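Local coordinates for ParM protein (Staphylococcus aureus, PDB 3JS6) that is an actin-like plasmid segregation protein that assembles into filaments, which probably move plasmid copies apart before the cell divides, at residues Asn13-Gly18 against Val26-Ile31; Ile294-Gly299 against Asp314-Ala319; Val111-Ile116 against Asn153-Lys158; Gln40-Val45 against Thr73-Lys78. All coordinates share one frame; numbering follows the deposited sequence.

Contact 1 of 4, residues Asn13-Gly18 against Val26-Ile31; sequences NGFVKG and VIPSRI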
loop_
_atom_site.group_PDB
_atom_site.type_symbol
_atom_site.label_atom_id
_atom_site.label_comp_id
_atom_site.label_asym_id
_atom_site.label_seq_id
_atom_site.Cartn_x
_atom_site.Cartn_y
_atom_site.Cartn_z
ATOM N N ASN A 13 -2.129 -0.576 5.513
ATOM C CA ASN A 13 -3.085 -0.213 6.543
ATOM C C ASN A 13 -4.414 -0.940 6.383
ATOM O O ASN A 13 -4.586 -2.067 6.852
ATOM C CB ASN A 13 -3.310 1.305 6.483
ATOM C CG ASN A 13 -3.052 1.882 5.083
ATOM O OD1 ASN A 13 -3.506 1.329 4.070
ATOM N ND2 ASN A 13 -2.325 3.002 5.028
ATOM N N GLY A 14 -5.348 -0.276 5.716
ATOM C CA GLY A 14 -6.656 -0.852 5.493
ATOM C C GLY A 14 -6.933 -1.209 4.044
ATOM O O GLY A 14 -8.040 -1.632 3.727
ATOM N N PHE A 15 -5.938 -1.063 3.168
ATOM C CA PHE A 15 -6.129 -1.369 1.749
ATOM C C PHE A 15 -4.975 -2.173 1.158
ATOM O O PHE A 15 -3.824 -1.993 1.547
ATOM C CB PHE A 15 -6.235 -0.082 0.936
ATOM C CG PHE A 15 -7.476 0.706 1.190
ATOM C CD1 PHE A 15 -8.636 0.443 0.472
ATOM C CD2 PHE A 15 -7.489 1.713 2.147
ATOM C CE1 PHE A 15 -9.797 1.173 0.702
ATOM C CE2 PHE A 15 -8.644 2.449 2.386
ATOM C CZ PHE A 15 -9.802 2.179 1.661
ATOM N N VAL A 16 -5.292 -3.040 0.203
ATOM C CA VAL A 16 -4.265 -3.823 -0.483
ATOM C C VAL A 16 -4.188 -3.231 -1.884
ATOM O O VAL A 16 -5.225 -3.058 -2.536
ATOM C CB VAL A 16 -4.661 -5.309 -0.599
ATOM C CG1 VAL A 16 -3.671 -6.041 -1.489
ATOM C CG2 VAL A 16 -4.689 -5.946 0.780
ATOM N N LYS A 17 -2.987 -2.898 -2.339
ATOM C CA LYS A 17 -2.812 -2.343 -3.682
ATOM C C LYS A 17 -2.049 -3.405 -4.485
ATOM O O LYS A 17 -1.148 -4.042 -3.957
ATOM C CB LYS A 17 -1.968 -1.054 -3.650
ATOM C CG LYS A 17 -2.743 0.231 -3.279
ATOM C CD LYS A 17 -3.122 0.285 -1.821
ATOM C CE LYS A 17 -1.909 0.246 -0.908
ATOM N NZ LYS A 17 -2.318 0.489 0.523
ATOM N N GLY A 18 -2.416 -3.570 -5.749
ATOM C CA GLY A 18 -1.757 -4.536 -6.599
ATOM C C GLY A 18 -1.564 -4.027 -8.017
ATOM O O GLY A 18 -2.355 -3.236 -8.526
ATOM N N VAL A 26 -7.067 -1.559 -5.971
ATOM C CA VAL A 26 -6.936 -1.080 -4.601
ATOM C C VAL A 26 -8.285 -1.477 -3.970
ATOM O O VAL A 26 -9.334 -1.081 -4.428
ATOM C CB VAL A 26 -6.638 0.450 -4.517
ATOM C CG1 VAL A 26 -7.649 1.261 -5.338
ATOM C CG2 VAL A 26 -6.603 0.874 -3.023
ATOM N N ILE A 27 -8.212 -2.344 -2.969
ATOM C CA ILE A 27 -9.377 -2.941 -2.317
ATOM C C ILE A 27 -9.132 -2.978 -0.826
ATOM O O ILE A 27 -7.990 -3.201 -0.389
ATOM C CB ILE A 27 -9.536 -4.410 -2.843
ATOM C CG1 ILE A 27 -9.765 -4.373 -4.363
ATOM C CG2 ILE A 27 -10.667 -5.158 -2.108
ATOM C CD1 ILE A 27 -9.574 -5.715 -5.074
ATOM N N PRO A 28 -10.192 -2.762 -0.017
ATOM C CA PRO A 28 -10.056 -2.789 1.439
ATOM C C PRO A 28 -9.509 -4.134 1.897
ATOM O O PRO A 28 -9.837 -5.168 1.333
ATOM C CB PRO A 28 -11.488 -2.568 1.929
ATOM C CG PRO A 28 -12.070 -1.679 0.867
ATOM C CD PRO A 28 -11.549 -2.329 -0.413
ATOM N N SER A 29 -8.673 -4.110 2.928
ATOM C CA SER A 29 -8.077 -5.328 3.456
ATOM C C SER A 29 -9.120 -6.088 4.288
ATOM O O SER A 29 -9.035 -6.142 5.505
ATOM C CB SER A 29 -6.853 -4.948 4.300
ATOM O OG SER A 29 -6.282 -6.076 4.924
ATOM N N ARG A 30 -10.112 -6.652 3.601
ATOM C CA ARG A 30 -11.222 -7.391 4.207
ATOM C C ARG A 30 -11.438 -8.608 3.341
ATOM O O ARG A 30 -11.202 -8.568 2.147
ATOM C CB ARG A 30 -12.536 -6.576 4.165
ATOM C CG ARG A 30 -12.597 -5.367 5.081
ATOM C CD ARG A 30 -13.842 -4.511 4.790
ATOM N NE ARG A 30 -15.107 -5.215 5.020
ATOM C CZ ARG A 30 -15.535 -5.615 6.215
ATOM N NH1 ARG A 30 -14.793 -5.394 7.296
ATOM N NH2 ARG A 30 -16.718 -6.200 6.335
ATOM N N ILE A 31 -11.905 -9.690 3.933
ATOM C CA ILE A 31 -12.148 -10.897 3.166
ATOM C C ILE A 31 -13.426 -11.570 3.670
ATOM O O ILE A 31 -13.807 -11.402 4.826
ATOM C CB ILE A 31 -10.934 -11.847 3.282
ATOM C CG1 ILE A 31 -11.009 -12.932 2.218
ATOM C CG2 ILE A 31 -10.863 -12.455 4.681
ATOM C CD1 ILE A 31 -9.692 -13.667 2.039
#
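Phe15 lies obliquely against Pro28, its CE1 atom 3.7 Å from CG of the proline ring and its CD1 close to the proline N. Chi1 of -69° sets the phenyl CG anti to its own carbonyl carbon. CD1 of Phe15 also comes within 4.1 Å of Val26 CG2. Lys17 crosses Val26 too, its CD 3.7 Å from Val26 CG2. The Lys17 chain is bent at chi2 and chi3, and its NZ bonds to Phe15 O at 3.1 Å, from above that carbonyl plane. Val16 and Ile27 face the other side of the sheet and form the hydrogen-bonded pair: Val16 N reaches Ile27 O at 2.8 Å, and Ile27 N returns to Val16 O. Ser29 N closes the row on Gly14 O at 2.7 Å, and Ser29 CB touches the same carbonyl. These are the two arms of an antiparallel beta hairpin, strands 15-20 and 23-33. Helix 90-104 covers the Val16 and Ile27 face through Ser99 and Leu102, strand 4-11 pairs with 15-20, and strands 64-66 and 78-79 pair with 23-33.

Contact 2 of 4, residues Ile294-Gly299 against Asp314-Ala319; sequences IIVTGG and DVFEKA
Ile294 and Phe316 lie side by side and point the same way, with CG2 of the isoleucine 3.7 Å from CD2 of the ring. Val296 comes obliquely to the same corner, its CG2 also 3.7 Å from Phe316 CD2, so one ring atom touches two methyl groups of the neighbouring strand. The valine methyl is put there by chi1 of -175°, which turns CG1 anti to the backbone N and leaves CG2 beside that N. At the other end of the isoleucine, Ile294 CD1 touches Val315 CG2 at 4.0 Å. Behind these side chains the backbones are joined in parallel: Ile294 N bonds to Val315 O at 2.8 Å, Glu317 N to Ile294 O, and Val296 N to Glu317 O at 2.9 Å, the last nearly straight at 172°. Where the direct bonds stop, a water carries the pairing on, donating to Val296 O at 2.7 Å and accepting from Ala319 N at 2.8 Å. Further out, Leu308 of helix 301-311 packs on Phe316, Leu189 and Phe191 of strand 185-191 back Ile294 and Val296, and Arg293 forms a salt bridge with the carboxylate of Glu317. Strand 293-297, helix 301-311 and strand 316-317 make a beta-alpha-beta unit that ends a five-stranded mixed sheet of order 3-2-1-4-5, the arrangement familiar from the actin-like ATPase fold.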
loop_
_atom_site.group_PDB
_atom_site.type_symbol
_atom_site.label_atom_id
_atom_site.label_comp_id
_atom_site.label_asym_id
_atom_site.label_seq_id
_atom_site.Cartn_x
_atom_site.Cartn_y
_atom_site.Cartn_z
ATOM N N ILE A 294 11.708 15.900 0.080
ATOM C CA ILE A 294 10.799 15.323 1.041
ATOM C C ILE A 294 9.635 14.922 0.162
ATOM O O ILE A 294 8.996 15.776 -0.477
ATOM C CB ILE A 294 10.333 16.368 2.087
ATOM C CG1 ILE A 294 11.513 16.794 2.970
ATOM C CG2 ILE A 294 9.208 15.794 2.894
ATOM C CD1 ILE A 294 11.217 18.025 3.851
ATOM N N ILE A 295 9.374 13.626 0.090
ATOM C CA ILE A 295 8.283 13.115 -0.719
ATOM C C ILE A 295 7.074 13.105 0.205
ATOM O O ILE A 295 7.127 12.559 1.320
ATOM C CB ILE A 295 8.603 11.670 -1.212
ATOM C CG1 ILE A 295 9.685 11.704 -2.301
ATOM C CG2 ILE A 295 7.400 11.041 -1.837
ATOM C CD1 ILE A 295 11.063 11.735 -1.824
ATOM N N VAL A 296 5.997 13.736 -0.242
ATOM C CA VAL A 296 4.776 13.826 0.555
ATOM C C VAL A 296 3.872 12.753 0.029
ATOM O O VAL A 296 3.522 12.774 -1.143
ATOM C CB VAL A 296 4.127 15.202 0.362
ATOM C CG1 VAL A 296 2.914 15.359 1.267
ATOM C CG2 VAL A 296 5.174 16.277 0.640
ATOM N N THR A 297 3.491 11.806 0.884
ATOM C CA THR A 297 2.641 10.700 0.441
ATOM C C THR A 297 1.522 10.408 1.469
ATOM O O THR A 297 1.371 11.139 2.449
ATOM C CB THR A 297 3.526 9.441 0.189
ATOM O OG1 THR A 297 2.786 8.464 -0.537
ATOM C CG2 THR A 297 4.020 8.838 1.503
ATOM N N GLY A 298 0.732 9.366 1.237
ATOM C CA GLY A 298 -0.348 9.053 2.170
ATOM C C GLY A 298 -1.669 9.672 1.749
ATOM O O GLY A 298 -1.702 10.563 0.901
ATOM N N GLY A 299 -2.767 9.202 2.340
ATOM C CA GLY A 299 -4.074 9.735 1.992
ATOM C C GLY A 299 -4.168 11.235 2.201
ATOM O O GLY A 299 -4.965 11.924 1.557
ATOM N N ASP A 314 11.242 24.545 -3.173
ATOM C CA ASP A 314 12.150 23.581 -3.773
ATOM C C ASP A 314 12.546 22.371 -2.943
ATOM O O ASP A 314 13.697 21.948 -3.001
ATOM C CB ASP A 314 13.423 24.293 -4.221
ATOM C CG ASP A 314 13.134 25.546 -5.022
ATOM O OD1 ASP A 314 12.269 25.491 -5.927
ATOM O OD2 ASP A 314 13.776 26.585 -4.747
ATOM N N VAL A 315 11.629 21.804 -2.172
ATOM C CA VAL A 315 12.014 20.622 -1.399
ATOM C C VAL A 315 10.943 19.550 -1.337
ATOM O O VAL A 315 11.253 18.357 -1.286
ATOM C CB VAL A 315 12.447 20.981 0.040
ATOM C CG1 VAL A 315 11.252 21.478 0.845
ATOM C CG2 VAL A 315 13.043 19.750 0.704
ATOM N N PHE A 316 9.679 19.953 -1.356
ATOM C CA PHE A 316 8.629 18.973 -1.291
ATOM C C PHE A 316 8.263 18.481 -2.679
ATOM O O PHE A 316 8.230 19.256 -3.651
ATOM C CB PHE A 316 7.381 19.555 -0.622
ATOM C CG PHE A 316 7.570 19.907 0.828
ATOM C CD1 PHE A 316 7.747 21.233 1.217
ATOM C CD2 PHE A 316 7.520 18.914 1.816
ATOM C CE1 PHE A 316 7.864 21.574 2.569
ATOM C CE2 PHE A 316 7.634 19.245 3.168
ATOM C CZ PHE A 316 7.804 20.586 3.546
ATOM N N GLU A 317 7.963 17.193 -2.770
ATOM C CA GLU A 317 7.562 16.628 -4.045
ATOM C C GLU A 317 6.401 15.668 -3.824
ATOM O O GLU A 317 6.294 15.044 -2.771
ATOM C CB GLU A 317 8.742 15.885 -4.681
ATOM C CG GLU A 317 8.362 15.174 -5.999
ATOM C CD GLU A 317 9.530 14.459 -6.635
ATOM O OE1 GLU A 317 9.335 13.858 -7.712
ATOM O OE2 GLU A 317 10.639 14.493 -6.059
ATOM N N LYS A 318 5.522 15.532 -4.808
ATOM C CA LYS A 318 4.406 14.606 -4.680
ATOM C C LYS A 318 4.277 13.851 -5.988
ATOM O O LYS A 318 4.531 14.421 -7.057
ATOM C CB LYS A 318 3.086 15.358 -4.434
ATOM C CG LYS A 318 1.877 14.431 -4.205
ATOM C CD LYS A 318 0.544 15.197 -4.261
ATOM C CE LYS A 318 -0.647 14.305 -3.869
ATOM N NZ LYS A 318 -0.924 13.151 -4.803
ATOM N N ALA A 319 3.862 12.588 -5.908
ATOM C CA ALA A 319 3.634 11.779 -7.104
ATOM C C ALA A 319 2.123 11.710 -7.339
ATOM O O ALA A 319 1.350 11.897 -6.400
ATOM C CB ALA A 319 4.187 10.360 -6.893
HETATM O O HOH W 1 3.000 11.440 -3.451
#

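Contact 3 of 4, residues Val111-Ile116 against Asn153-Lys158; sequences VVNVVI and NVKGVK
Lys155 N donates to Val114 O at 2.7 Å, an almost straight bond (176°) and the shortest between these two parallel strands. Lys155 CB is also 3.6 Å from Val114 O. On one face Asn113 and Asn153 stand side by side with their amide planes only 20° apart; Asn113 ND2 is 3.3 Å from Asn153 OD1, and Asn153 ND2 is held by Ser140. The Lys155 chain, bent at chi2, crosses Asn113 obliquely; its CE lies off the amide plane at the nitrogen end, 3.6 Å from Asn113 ND2. On the opposite face Ile116 meets Val154 at about a right angle, Ile116 CD1 to Val154 CG2 at 3.9 Å, while Val114 crosses Val154 with CG2 near CG2. Strands 111-120 and 148-161 are neighbours in the mixed sheet of the N-terminal actin-like domain; strand 4-11 flanks 111-120 on its other side, and Leu337 of helix 325-342 packs on Val115. The pairing slips after Lys155: Val114 is matched with Val154, but Ile116 with Val157, and Ile116 N bonds to Gly156 O at 2.9 Å. The extra residue marks a beta bulge, and backbone bonds on both sides of it keep the strands joined although the buried Gly156 N has no partner in the model.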
loop_
_atom_site.group_PDB
_atom_site.type_symbol
_atom_site.label_atom_id
_atom_site.label_comp_id
_atom_site.label_asym_id
_atom_site.label_seq_id
_atom_site.Cartn_x
_atom_site.Cartn_y
_atom_site.Cartn_z
ATOM N N VAL A 111 -0.840 -20.968 -17.328
ATOM C CA VAL A 111 0.300 -21.023 -16.425
ATOM C C VAL A 111 0.920 -19.645 -16.309
ATOM O O VAL A 111 1.423 -19.095 -17.285
ATOM C CB VAL A 111 1.351 -22.025 -16.918
ATOM C CG1 VAL A 111 2.556 -22.027 -15.959
ATOM C CG2 VAL A 111 0.733 -23.420 -16.973
ATOM N N VAL A 112 0.890 -19.102 -15.100
ATOM C CA VAL A 112 1.384 -17.754 -14.821
ATOM C C VAL A 112 2.653 -17.764 -14.010
ATOM O O VAL A 112 2.605 -18.013 -12.799
ATOM C CB VAL A 112 0.303 -16.941 -14.021
ATOM C CG1 VAL A 112 0.748 -15.490 -13.841
ATOM C CG2 VAL A 112 -1.011 -16.986 -14.765
ATOM N N ASN A 113 3.795 -17.509 -14.650
ATOM C CA ASN A 113 5.059 -17.482 -13.927
ATOM C C ASN A 113 5.325 -16.030 -13.536
ATOM O O ASN A 113 5.191 -15.120 -14.356
ATOM C CB ASN A 113 6.188 -17.998 -14.822
ATOM C CG ASN A 113 5.928 -19.407 -15.326
ATOM O OD1 ASN A 113 5.882 -19.646 -16.527
ATOM N ND2 ASN A 113 5.752 -20.342 -14.405
ATOM N N VAL A 114 5.707 -15.815 -12.292
ATOM C CA VAL A 114 5.948 -14.462 -11.835
ATOM C C VAL A 114 7.054 -14.344 -10.832
ATOM O O VAL A 114 7.567 -15.343 -10.296
ATOM C CB VAL A 114 4.696 -13.902 -11.106
ATOM C CG1 VAL A 114 3.450 -14.055 -11.978
ATOM C CG2 VAL A 114 4.500 -14.668 -9.769
ATOM N N VAL A 115 7.417 -13.090 -10.598
ATOM C CA VAL A 115 8.322 -12.729 -9.524
ATOM C C VAL A 115 7.396 -11.770 -8.737
ATOM O O VAL A 115 6.550 -11.094 -9.337
ATOM C CB VAL A 115 9.537 -11.971 -9.989
ATOM C CG1 VAL A 115 10.506 -12.943 -10.692
ATOM C CG2 VAL A 115 9.116 -10.837 -10.912
ATOM N N ILE A 116 7.535 -11.735 -7.417
ATOM C CA ILE A 116 6.716 -10.865 -6.573
ATOM C C ILE A 116 7.575 -9.837 -5.835
ATOM O O ILE A 116 8.542 -10.191 -5.147
ATOM C CB ILE A 116 5.931 -11.691 -5.509
ATOM C CG1 ILE A 116 4.988 -12.675 -6.199
ATOM C CG2 ILE A 116 5.175 -10.753 -4.565
ATOM C CD1 ILE A 116 4.230 -13.588 -5.200
ATOM N N ASN A 153 3.267 -19.977 -10.586
ATOM C CA ASN A 153 4.604 -20.341 -10.127
ATOM C C ASN A 153 5.382 -19.082 -9.757
ATOM O O ASN A 153 5.399 -18.121 -10.520
ATOM C CB ASN A 153 5.328 -21.170 -11.190
ATOM C CG ASN A 153 4.598 -22.457 -11.521
ATOM O OD1 ASN A 153 4.237 -22.699 -12.673
ATOM N ND2 ASN A 153 4.396 -23.298 -10.512
ATOM N N VAL A 154 6.019 -19.069 -8.605
ATOM C CA VAL A 154 6.781 -17.902 -8.197
ATOM C C VAL A 154 8.267 -18.200 -8.400
ATOM O O VAL A 154 8.822 -19.114 -7.780
ATOM C CB VAL A 154 6.508 -17.543 -6.729
ATOM C CG1 VAL A 154 7.375 -16.363 -6.316
ATOM C CG2 VAL A 154 5.016 -17.159 -6.563
ATOM N N LYS A 155 8.898 -17.415 -9.254
ATOM C CA LYS A 155 10.309 -17.606 -9.598
ATOM C C LYS A 155 11.252 -16.794 -8.744
ATOM O O LYS A 155 12.470 -16.994 -8.796
ATOM C CB LYS A 155 10.521 -17.231 -11.060
ATOM C CG LYS A 155 9.636 -18.004 -12.004
ATOM C CD LYS A 155 9.774 -19.496 -11.776
ATOM C CE LYS A 155 8.909 -20.274 -12.753
ATOM N NZ LYS A 155 9.092 -21.754 -12.590
ATOM N N GLY A 156 10.687 -15.863 -7.975
ATOM C CA GLY A 156 11.512 -15.032 -7.117
ATOM C C GLY A 156 10.663 -14.060 -6.311
ATOM O O GLY A 156 9.527 -13.725 -6.716
ATOM N N VAL A 157 11.209 -13.612 -5.183
ATOM C CA VAL A 157 10.521 -12.669 -4.286
ATOM C C VAL A 157 11.492 -11.596 -3.817
ATOM O O VAL A 157 12.628 -11.886 -3.459
ATOM C CB VAL A 157 9.942 -13.385 -3.038
ATOM C CG1 VAL A 157 9.304 -12.362 -2.089
ATOM C CG2 VAL A 157 8.900 -14.417 -3.475
ATOM N N LYS A 158 11.055 -10.347 -3.835
ATOM C CA LYS A 158 11.917 -9.271 -3.382
ATOM C C LYS A 158 11.117 -8.414 -2.426
ATOM O O LYS A 158 10.076 -7.882 -2.800
ATOM C CB LYS A 158 12.392 -8.445 -4.567
ATOM C CG LYS A 158 13.278 -7.241 -4.201
ATOM C CD LYS A 158 14.537 -7.622 -3.415
ATOM C CE LYS A 158 15.495 -6.436 -3.318
ATOM N NZ LYS A 158 16.651 -6.725 -2.450
#

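Contact 4 of 4, residues Gln40-Val45 against Thr73-Lys78; sequences QLKGFV and TTNTGK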
loop_
_atom_site.group_PDB
_atom_site.type_symbol
_atom_site.label_atom_id
_atom_site.label_comp_id
_atom_site.label_asym_id
_atom_site.label_seq_id
_atom_site.Cartn_x
_atom_site.Cartn_y
_atom_site.Cartn_z
ATOM N N GLN A 40 -31.150 -12.617 2.139
ATOM C CA GLN A 40 -32.365 -12.213 1.461
ATOM C C GLN A 40 -32.024 -11.640 0.091
ATOM O O GLN A 40 -32.583 -12.081 -0.903
ATOM C CB GLN A 40 -33.128 -11.191 2.307
ATOM C CG GLN A 40 -33.778 -11.774 3.569
ATOM C CD GLN A 40 -34.474 -10.709 4.387
ATOM O OE1 GLN A 40 -35.268 -9.929 3.864
ATOM N NE2 GLN A 40 -34.169 -10.660 5.679
ATOM N N LEU A 41 -31.116 -10.659 0.032
ATOM C CA LEU A 41 -30.718 -10.059 -1.247
ATOM C C LEU A 41 -29.260 -10.259 -1.688
ATOM O O LEU A 41 -28.986 -10.561 -2.849
ATOM C CB LEU A 41 -30.953 -8.555 -1.248
ATOM C CG LEU A 41 -32.338 -7.921 -1.257
ATOM C CD1 LEU A 41 -32.152 -6.459 -1.656
ATOM C CD2 LEU A 41 -33.270 -8.621 -2.242
ATOM N N LYS A 42 -28.336 -10.047 -0.768
ATOM C CA LYS A 42 -26.907 -10.146 -1.074
ATOM C C LYS A 42 -26.555 -11.465 -1.750
ATOM O O LYS A 42 -26.785 -12.530 -1.191
ATOM C CB LYS A 42 -26.104 -9.975 0.212
ATOM C CG LYS A 42 -26.318 -8.610 0.878
ATOM C CD LYS A 42 -25.510 -8.517 2.150
ATOM C CE LYS A 42 -25.376 -7.077 2.623
ATOM N NZ LYS A 42 -24.380 -6.991 3.733
ATOM N N GLY A 43 -26.027 -11.385 -2.965
ATOM C CA GLY A 43 -25.662 -12.593 -3.693
ATOM C C GLY A 43 -26.829 -13.192 -4.466
ATOM O O GLY A 43 -26.635 -14.013 -5.371
ATOM N N PHE A 44 -28.045 -12.786 -4.112
ATOM C CA PHE A 44 -29.230 -13.293 -4.791
ATOM C C PHE A 44 -29.610 -12.448 -6.026
ATOM O O PHE A 44 -29.907 -12.989 -7.080
ATOM C CB PHE A 44 -30.419 -13.348 -3.822
ATOM C CG PHE A 44 -31.628 -14.023 -4.401
ATOM C CD1 PHE A 44 -31.712 -15.411 -4.417
ATOM C CD2 PHE A 44 -32.664 -13.277 -4.972
ATOM C CE1 PHE A 44 -32.797 -16.050 -4.990
ATOM C CE2 PHE A 44 -33.758 -13.903 -5.549
ATOM C CZ PHE A 44 -33.826 -15.300 -5.561
ATOM N N VAL A 45 -29.598 -11.123 -5.899
ATOM C CA VAL A 45 -29.954 -10.248 -7.025
ATOM C C VAL A 45 -28.886 -10.309 -8.138
ATOM O O VAL A 45 -27.760 -10.743 -7.887
ATOM C CB VAL A 45 -30.105 -8.805 -6.540
ATOM C CG1 VAL A 45 -31.165 -8.749 -5.452
ATOM C CG2 VAL A 45 -28.771 -8.289 -6.014
ATOM N N THR A 73 -22.242 -8.361 -1.382
ATOM C CA THR A 73 -22.575 -9.727 -1.774
ATOM C C THR A 73 -22.609 -10.725 -0.631
ATOM O O THR A 73 -23.089 -11.853 -0.787
ATOM C CB THR A 73 -21.612 -10.246 -2.895
ATOM O OG1 THR A 73 -22.248 -11.308 -3.608
ATOM C CG2 THR A 73 -20.316 -10.776 -2.306
ATOM N N THR A 74 -22.129 -10.323 0.534
ATOM C CA THR A 74 -22.110 -11.240 1.652
ATOM C C THR A 74 -22.143 -10.474 2.961
ATOM O O THR A 74 -21.944 -9.259 2.996
ATOM C CB THR A 74 -20.825 -12.120 1.594
ATOM O OG1 THR A 74 -20.834 -13.087 2.655
ATOM C CG2 THR A 74 -19.582 -11.238 1.740
ATOM N N ASN A 75 -22.361 -11.200 4.033
ATOM C CA ASN A 75 -22.396 -10.595 5.309
ATOM C C ASN A 75 -21.168 -11.108 6.055
ATOM O O ASN A 75 -20.861 -10.664 7.151
ATOM C CB ASN A 75 -23.709 -10.932 6.040
ATOM C CG ASN A 75 -24.870 -10.152 5.469
ATOM O OD1 ASN A 75 -24.914 -8.930 5.590
ATOM N ND2 ASN A 75 -25.804 -10.861 4.840
ATOM N N THR A 76 -20.406 -12.079 5.396
ATOM C CA THR A 76 -19.179 -12.702 6.015
ATOM C C THR A 76 -17.942 -11.799 6.008
ATOM O O THR A 76 -16.931 -12.178 6.586
ATOM C CB THR A 76 -18.812 -14.046 5.321
ATOM O OG1 THR A 76 -18.524 -13.797 3.933
ATOM C CG2 THR A 76 -19.951 -15.034 5.440
ATOM N N GLY A 77 -18.002 -10.637 5.392
ATOM C CA GLY A 77 -16.868 -9.721 5.317
ATOM C C GLY A 77 -16.272 -9.397 6.684
ATOM O O GLY A 77 -17.005 -9.047 7.617
ATOM N N LYS A 78 -14.952 -9.508 6.774
ATOM C CA LYS A 78 -14.253 -9.195 8.016
ATOM C C LYS A 78 -12.886 -8.581 7.701
ATOM O O LYS A 78 -12.287 -8.915 6.685
ATOM C CB LYS A 78 -14.098 -10.472 8.832
ATOM C CG LYS A 78 -13.236 -10.285 10.055
ATOM C CD LYS A 78 -12.941 -11.609 10.745
ATOM C CE LYS A 78 -14.189 -12.225 11.361
ATOM N NZ LYS A 78 -13.866 -13.446 12.152
#
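Two surface loops meet here, residues 40-45 between strands 23-33 and 52-56, and residues 73-78 between helix 70-73 and strand 78-79, with Lys42 of the first reaching over to Asn75 of the second. The lysine chain is extended beyond CG, and chi1 of -61° starts it off with CG anti to the carbonyl carbon. Lys42 NZ bonds to Asn75 OD1 at 2.7 Å, approaching from above the plane of that carbonyl. The two side chains cross at about a right angle, and the aliphatic part of the lysine lies against the amide as well, with Lys42 CD 3.5 Å from Asn75 OD1. A second, weak bond runs from Lys42 NZ to Thr74 O at 3.4 Å, and Asp71 O accepts from the same ammonium. Three oxygens, one held weakly, surround the ammonium, which would probably favour its charged form. Nearer the backbone, Lys42 CB packs 3.7 Å from Thr73 O, and Thr73 OG1 is 3.6 Å from Gly43 CA. Within the 40-45 loop, Leu41 O accepts from both Phe44 N and Val45 N, which holds the turn compact. Asn39 bonds to Lys42 O and, weakly, to the Asn75 amide. Thr73 rests on Leu49 and Val51 just before strand 52-56, and Lys78 pairs with Ile31 of strand 23-33, tying the loop to the sheet.

Overall arrangement
Along the chain the segments open with contact 1, followed by contacts 4, 3 and 2, each closing before the next begins. Contacts 1 and 3 belong to the same large mixed sheet, their centres about 21 Å apart, with strand 4-11 lying between strands 15-20 and 111-120. Contact 4 hangs at the surface off that sheet and touches contact 1 through the start of strand 78-79 and Arg30. Contact 2 belongs to a separate five-stranded sheet, its centre about 40 Å from that of contact 4 on the opposite side of the chain's centre. The two sheets are consistent with the two-domain architecture of actin-like filament proteins.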